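Local coordinates for putative GH105 family protein (Salmonella enterica subsp. enterica serovar Paratyphi A, PDB 3QWT) that is of unknown function but probably acts as a glycoside hydrolase of family GH105, built on an alpha/alpha toroid, at residues 114-117 / 118-122; 131-134 / 135-139. All blocks are in the same frame, centred on the assembly; numbering follows the deposited sequence.

Contact 1 (114-117 / 118-122); sequences PFLT and LAYRY
Leu118 N bonds to Pro114 O at 3.2 Å, one of a run of i to i+4 backbone bonds that carry 114-117 into 118-122 as one alpha helix. Ala119 N follows with Phe115 O at 2.8 Å, and Arg121 N with Thr117 O at 3.0 Å; the bond between them in the series, Tyr120 N to Leu116 O, is long at 3.4 Å and weak. Phe115 and Leu118, three residues apart, lie side by side and point the same way. Leu118 CD2 comes in at the edge of the phenyl ring, near its plane, and stands 3.7 Å from Phe115 CD1. Leu116 runs alongside Tyr120, one turn further along the helix, its CD1 touching Tyr120 CE1 at 3.9 Å. Leu116 CG is anti to the backbone N (chi1 174°), whereas the tyrosine ring starts beside its own N, and these different torsions let the methyl meet the ring. Arg121 lays its CG against Thr117 O at 3.5 Å, then bends at chi2 and chi3, and its guanidinium forms salt bridges with Asp93 and Glu124. The helix is enclosed by others of the toroid: Leu118 packs on Phe96 of helix 86-102, Leu116 reaches Leu176 of helix 170-184 and Tyr74 of helix 67-83, and Tyr120 meets the Tyr77 ring and makes a cation-pi contact with Lys180.

Contact 2 (131-134 / 135-139); sequences LPWL and ETWAE
Pro132 O is gripped twice by Thr136, through the backbone N at 2.8 Å and through the hydroxyl OG1 at 2.5 Å, a short distance. The two donors arrive from opposite faces of the carbonyl plane. Thr136 OG1 lies beside its own backbone N (chi1 -53°), which turns the hydroxyl back over the preceding turn. Glu135 N bonds to Leu131 O at 2.8 Å, nearly straight at 172°. The glutamate chain crosses Leu131 at a slant, Glu135 CG resting 3.7 Å from Leu131 CD1, while its carboxylate goes on to a salt bridge with Arg187. Trp133 and Trp137 run side by side without stacking: Trp137 NE1 sits at the edge of the Trp133 ring, 3.8 Å from CE3, and Trp137 CD1 approaches Trp133 O at 3.3 Å. Trp137 NE1 gives its hydrogen to the C-terminal carboxylate of Phe381 of the second subunit, whose ring meets Trp133 edge-to-face. One face of this helix thus combines aromatic packing with a buried indole donor paired to a chain terminus, an arrangement that probably helps fix how the two subunits meet.

Contact 1 and contact 2 lie on successive helices, 114-125 and 131-143, contact 1 closing before contact 2 opens, with their centres about 11 Å apart on the same side of the chain's centre. The helices pack directly: Leu134 CD2 is 3.8 Å from Leu118 CD2, Leu134 CD1 is 3.8 Å from Tyr122 CB, and the rings of Phe115 and Trp137 meet with their planes at about 35°. Both helices also pack against helix 170-184. The centre of contact 1 lies nearer the chain centre, about 15 Å against 22 Å, and contact 2 lies at the interface with the second subunit.

Contact 1 (114-117 / 118-122)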
ATOM      1  N   PRO A 114     -16.163  17.619 -29.483  1.00 22.53           N
ATOM      2  CA  PRO A 114     -15.645  16.437 -30.187  1.00 26.69           C
ATOM      3  C   PRO A 114     -14.492  15.704 -29.469  1.00 28.13           C
ATOM      4  O   PRO A 114     -14.205  14.554 -29.791  1.00 24.17           O
ATOM      5  CB  PRO A 114     -15.174  17.006 -31.532  1.00 27.88           C
ATOM      6  CG  PRO A 114     -16.098  18.198 -31.753  1.00 27.32           C
ATOM      7  CD  PRO A 114     -16.298  18.790 -30.376  1.00 23.98           C
ATOM      8  N   PHE A 115     -13.838  16.337 -28.512  1.00 27.92           N
ATOM      9  CA  PHE A 115     -12.681  15.673 -27.912  1.00 33.42           C
ATOM     10  C   PHE A 115     -13.043  14.546 -26.951  1.00 34.32           C
ATOM     11  O   PHE A 115     -12.229  13.651 -26.688  1.00 28.94           O
ATOM     12  CB  PHE A 115     -11.688  16.684 -27.355  1.00 37.74           C
ATOM     13  CG  PHE A 115     -11.073  17.525 -28.428  1.00 40.79           C
ATOM     14  CD1 PHE A 115     -10.090  16.994 -29.250  1.00 43.01           C
ATOM     15  CD2 PHE A 115     -11.535  18.811 -28.675  1.00 40.46           C
ATOM     16  CE1 PHE A 115      -9.543  17.752 -30.267  1.00 47.93           C
ATOM     17  CE2 PHE A 115     -10.992  19.576 -29.688  1.00 45.78           C
ATOM     18  CZ  PHE A 115      -9.993  19.048 -30.488  1.00 46.94           C
ATOM     19  N   LEU A 116     -14.291  14.571 -26.483  1.00 32.85           N
ATOM     20  CA  LEU A 116     -14.874  13.437 -25.797  1.00 30.82           C
ATOM     21  C   LEU A 116     -14.726  12.161 -26.642  1.00 30.99           C
ATOM     22  O   LEU A 116     -14.234  11.142 -26.162  1.00 29.88           O
ATOM     23  CB  LEU A 116     -16.349  13.716 -25.476  1.00 27.31           C
ATOM     24  CG  LEU A 116     -17.143  12.548 -24.882  1.00 30.89           C
ATOM     25  CD1 LEU A 116     -16.428  11.929 -23.699  1.00 28.54           C
ATOM     26  CD2 LEU A 116     -18.542  13.009 -24.461  1.00 34.15           C
ATOM     27  N   THR A 117     -15.141  12.219 -27.903  1.00 25.73           N
ATOM     28  CA  THR A 117     -15.085  11.028 -28.752  1.00 25.21           C
ATOM     29  C   THR A 117     -13.652  10.673 -29.141  1.00 33.26           C
ATOM     30  O   THR A 117     -13.278   9.496 -29.204  1.00 32.07           O
ATOM     31  CB  THR A 117     -15.964  11.197 -29.989  1.00 27.03           C
ATOM     32  OG1 THR A 117     -17.317  11.409 -29.568  1.00 33.58           O
ATOM     33  CG2 THR A 117     -15.903   9.968 -30.886  1.00 29.65           C
ATOM     34  N   LEU A 118     -12.846  11.700 -29.383  1.00 26.87           N
ATOM     35  CA  LEU A 118     -11.452  11.483 -29.708  1.00 34.20           C
ATOM     36  C   LEU A 118     -10.754  10.770 -28.549  1.00 36.27           C
ATOM     37  O   LEU A 118      -9.902   9.887 -28.757  1.00 29.43           O
ATOM     38  CB  LEU A 118     -10.755  12.809 -29.997  1.00 22.88           C
ATOM     39  CG  LEU A 118      -9.371  12.609 -30.610  1.00 24.83           C
ATOM     40  CD1 LEU A 118      -9.429  11.917 -31.993  1.00 26.97           C
ATOM     41  CD2 LEU A 118      -8.610  13.932 -30.665  1.00 18.35           C
ATOM     42  N   ALA A 119     -11.125  11.154 -27.331  1.00 27.11           N
ATOM     43  CA  ALA A 119     -10.531  10.532 -26.158  1.00 31.76           C
ATOM     44  C   ALA A 119     -10.766   9.034 -26.210  1.00 30.62           C
ATOM     45  O   ALA A 119      -9.847   8.255 -25.993  1.00 31.23           O
ATOM     46  CB  ALA A 119     -11.082  11.137 -24.844  1.00 25.62           C
ATOM     47  N   TYR A 120     -11.993   8.636 -26.520  1.00 30.29           N
ATOM     48  CA  TYR A 120     -12.312   7.221 -26.603  1.00 29.00           C
ATOM     49  C   TYR A 120     -11.555   6.546 -27.744  1.00 32.56           C
ATOM     50  O   TYR A 120     -11.133   5.402 -27.630  1.00 34.13           O
ATOM     51  CB  TYR A 120     -13.807   7.012 -26.799  1.00 24.76           C
ATOM     52  CG  TYR A 120     -14.610   6.990 -25.523  1.00 31.93           C
ATOM     53  CD1 TYR A 120     -15.370   8.100 -25.130  1.00 29.35           C
ATOM     54  CD2 TYR A 120     -14.611   5.865 -24.702  1.00 30.85           C
ATOM     55  CE1 TYR A 120     -16.121   8.078 -23.961  1.00 29.61           C
ATOM     56  CE2 TYR A 120     -15.355   5.838 -23.530  1.00 32.02           C
ATOM     57  CZ  TYR A 120     -16.111   6.948 -23.166  1.00 32.54           C
ATOM     58  OH  TYR A 120     -16.851   6.929 -22.007  1.00 34.89           O
ATOM     59  N   ARG A 121     -11.388   7.249 -28.854  1.00 30.47           N
ATOM     60  CA  ARG A 121     -10.687   6.651 -29.978  1.00 28.91           C
ATOM     61  C   ARG A 121      -9.204   6.501 -29.645  1.00 27.58           C
ATOM     62  O   ARG A 121      -8.582   5.502 -29.991  1.00 30.88           O
ATOM     63  CB  ARG A 121     -10.919   7.430 -31.284  1.00 25.89           C
ATOM     64  CG  ARG A 121     -12.364   7.346 -31.821  1.00 26.03           C
ATOM     65  CD  ARG A 121     -12.752   5.921 -32.232  1.00 38.82           C
ATOM     66  NE  ARG A 121     -11.985   5.431 -33.380  1.00 41.45           N
ATOM     67  CZ  ARG A 121     -11.431   4.224 -33.461  1.00 40.36           C
ATOM     68  NH1 ARG A 121     -11.551   3.370 -32.457  1.00 34.19           N
ATOM     69  NH2 ARG A 121     -10.740   3.873 -34.546  1.00 38.48           N
ATOM     70  N   TYR A 122      -8.640   7.484 -28.959  1.00 31.43           N
ATOM     71  CA  TYR A 122      -7.249   7.372 -28.536  1.00 34.49           C
ATOM     72  C   TYR A 122      -7.087   6.213 -27.563  1.00 34.28           C
ATOM     73  O   TYR A 122      -6.105   5.477 -27.623  1.00 33.02           O
ATOM     74  CB  TYR A 122      -6.753   8.664 -27.892  1.00 32.36           C
ATOM     75  CG  TYR A 122      -5.352   8.544 -27.358  1.00 30.59           C
ATOM     76  CD1 TYR A 122      -4.271   8.386 -28.224  1.00 28.17           C
ATOM     77  CD2 TYR A 122      -5.106   8.576 -25.996  1.00 28.10           C
ATOM     78  CE1 TYR A 122      -2.995   8.262 -27.747  1.00 29.92           C
ATOM     79  CE2 TYR A 122      -3.825   8.453 -25.503  1.00 32.43           C
ATOM     80  CZ  TYR A 122      -2.768   8.303 -26.384  1.00 33.18           C
ATOM     81  OH  TYR A 122      -1.479   8.185 -25.904  1.00 33.90           O
TER

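Contact 2 (131-134 / 135-139)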
ATOM      1  N   LEU A 131      -2.592  12.561 -29.370  1.00 25.70           N
ATOM      2  CA  LEU A 131      -2.306  12.983 -27.984  1.00 24.22           C
ATOM      3  C   LEU A 131      -2.119  14.503 -27.766  1.00 29.61           C
ATOM      4  O   LEU A 131      -2.633  15.051 -26.785  1.00 32.80           O
ATOM      5  CB  LEU A 131      -1.139  12.198 -27.387  1.00 29.08           C
ATOM      6  CG  LEU A 131      -0.751  12.561 -25.950  1.00 33.44           C
ATOM      7  CD1 LEU A 131      -1.918  12.317 -24.982  1.00 24.29           C
ATOM      8  CD2 LEU A 131       0.505  11.774 -25.521  1.00 32.26           C
ATOM      9  N   PRO A 132      -1.395  15.190 -28.679  1.00 23.05           N
ATOM     10  CA  PRO A 132      -1.278  16.653 -28.537  1.00 22.68           C
ATOM     11  C   PRO A 132      -2.628  17.365 -28.674  1.00 26.21           C
ATOM     12  O   PRO A 132      -2.819  18.383 -28.019  1.00 26.79           O
ATOM     13  CB  PRO A 132      -0.344  17.070 -29.684  1.00 15.70           C
ATOM     14  CG  PRO A 132       0.238  15.775 -30.231  1.00 21.74           C
ATOM     15  CD  PRO A 132      -0.742  14.686 -29.901  1.00 22.23           C
ATOM     16  N   TRP A 133      -3.530  16.856 -29.512  1.00 25.24           N
ATOM     17  CA  TRP A 133      -4.884  17.413 -29.561  1.00 34.35           C
ATOM     18  C   TRP A 133      -5.520  17.401 -28.183  1.00 29.12           C
ATOM     19  O   TRP A 133      -5.965  18.437 -27.687  1.00 24.22           O
ATOM     20  CB  TRP A 133      -5.778  16.649 -30.548  1.00 33.60           C
ATOM     21  CG  TRP A 133      -5.400  16.928 -31.945  1.00 39.25           C
ATOM     22  CD1 TRP A 133      -4.591  16.174 -32.745  1.00 36.85           C
ATOM     23  CD2 TRP A 133      -5.770  18.072 -32.711  1.00 32.75           C
ATOM     24  NE1 TRP A 133      -4.449  16.774 -33.962  1.00 34.56           N
ATOM     25  CE2 TRP A 133      -5.156  17.943 -33.970  1.00 31.33           C
ATOM     26  CE3 TRP A 133      -6.567  19.186 -32.455  1.00 30.70           C
ATOM     27  CZ2 TRP A 133      -5.320  18.884 -34.985  1.00 37.06           C
ATOM     28  CZ3 TRP A 133      -6.725  20.134 -33.466  1.00 36.04           C
ATOM     29  CH2 TRP A 133      -6.107  19.974 -34.710  1.00 35.81           C
ATOM     30  N   LEU A 134      -5.539  16.217 -27.575  1.00 26.83           N
ATOM     31  CA  LEU A 134      -6.184  16.005 -26.281  1.00 31.56           C
ATOM     32  C   LEU A 134      -5.514  16.801 -25.171  1.00 27.80           C
ATOM     33  O   LEU A 134      -6.200  17.458 -24.383  1.00 30.75           O
ATOM     34  CB  LEU A 134      -6.193  14.521 -25.920  1.00 30.77           C
ATOM     35  CG  LEU A 134      -6.915  13.596 -26.894  1.00 33.18           C
ATOM     36  CD1 LEU A 134      -6.577  12.163 -26.554  1.00 39.87           C
ATOM     37  CD2 LEU A 134      -8.419  13.812 -26.855  1.00 31.43           C
ATOM     38  N   GLU A 135      -4.180  16.759 -25.118  1.00 20.82           N
ATOM     39  CA  GLU A 135      -3.454  17.523 -24.106  1.00 31.53           C
ATOM     40  C   GLU A 135      -3.674  19.015 -24.283  1.00 29.42           C
ATOM     41  O   GLU A 135      -3.909  19.738 -23.326  1.00 31.16           O
ATOM     42  CB  GLU A 135      -1.941  17.233 -24.132  1.00 25.93           C
ATOM     43  CG  GLU A 135      -1.581  15.823 -23.762  1.00 31.87           C
ATOM     44  CD  GLU A 135      -0.088  15.627 -23.611  1.00 43.54           C
ATOM     45  OE1 GLU A 135       0.681  16.349 -24.287  1.00 43.24           O
ATOM     46  OE2 GLU A 135       0.313  14.754 -22.811  1.00 52.32           O
ATOM     47  N   THR A 136      -3.567  19.485 -25.514  1.00 30.21           N
ATOM     48  CA  THR A 136      -3.645  20.916 -25.721  1.00 30.88           C
ATOM     49  C   THR A 136      -5.004  21.483 -25.301  1.00 26.61           C
ATOM     50  O   THR A 136      -5.060  22.476 -24.568  1.00 26.15           O
ATOM     51  CB  THR A 136      -3.319  21.291 -27.137  1.00 33.72           C
ATOM     52  OG1 THR A 136      -2.045  20.720 -27.482  1.00 35.88           O
ATOM     53  CG2 THR A 136      -3.256  22.801 -27.251  1.00 36.25           C
ATOM     54  N   TRP A 137      -6.082  20.821 -25.716  1.00 22.99           N
ATOM     55  CA  TRP A 137      -7.431  21.330 -25.468  1.00 30.15           C
ATOM     56  C   TRP A 137      -7.867  21.158 -24.012  1.00 32.04           C
ATOM     57  O   TRP A 137      -8.527  22.031 -23.447  1.00 32.06           O
ATOM     58  CB  TRP A 137      -8.444  20.677 -26.421  1.00 28.11           C
ATOM     59  CG  TRP A 137      -8.456  21.252 -27.843  1.00 27.09           C
ATOM     60  CD1 TRP A 137      -7.492  21.104 -28.794  1.00 20.73           C
ATOM     61  CD2 TRP A 137      -9.501  22.011 -28.451  1.00 27.16           C
ATOM     62  NE1 TRP A 137      -7.872  21.724 -29.957  1.00 27.17           N
ATOM     63  CE2 TRP A 137      -9.099  22.303 -29.767  1.00 26.84           C
ATOM     64  CE3 TRP A 137     -10.750  22.476 -28.009  1.00 32.00           C
ATOM     65  CZ2 TRP A 137      -9.882  23.039 -30.641  1.00 31.30           C
ATOM     66  CZ3 TRP A 137     -11.532  23.215 -28.885  1.00 30.80           C
ATOM     67  CH2 TRP A 137     -11.095  23.489 -30.184  1.00 34.69           C
ATOM     68  N   ALA A 138      -7.510  20.031 -23.405  1.00 29.88           N
ATOM     69  CA  ALA A 138      -7.797  19.856 -21.983  1.00 32.37           C
ATOM     70  C   ALA A 138      -6.999  20.878 -21.176  1.00 31.50           C
ATOM     71  O   ALA A 138      -7.520  21.480 -20.240  1.00 33.68           O
ATOM     72  CB  ALA A 138      -7.485  18.435 -21.514  1.00 24.85           C
ATOM     73  N   GLU A 139      -5.735  21.073 -21.538  1.00 27.70           N
ATOM     74  CA  GLU A 139      -4.914  22.065 -20.841  1.00 29.85           C
ATOM     75  C   GLU A 139      -5.539  23.451 -20.973  1.00 28.62           C
ATOM     76  O   GLU A 139      -5.499  24.240 -20.023  1.00 26.94           O
ATOM     77  CB  GLU A 139      -3.474  22.085 -21.365  1.00 29.48           C
ATOM     78  CG  GLU A 139      -2.543  21.094 -20.681  1.00 37.04           C
ATOM     79  CD  GLU A 139      -2.440  21.330 -19.166  1.00 43.76           C
ATOM     80  OE1 GLU A 139      -1.964  22.418 -18.754  1.00 46.74           O
ATOM     81  OE2 GLU A 139      -2.844  20.427 -18.393  1.00 34.00           O
TER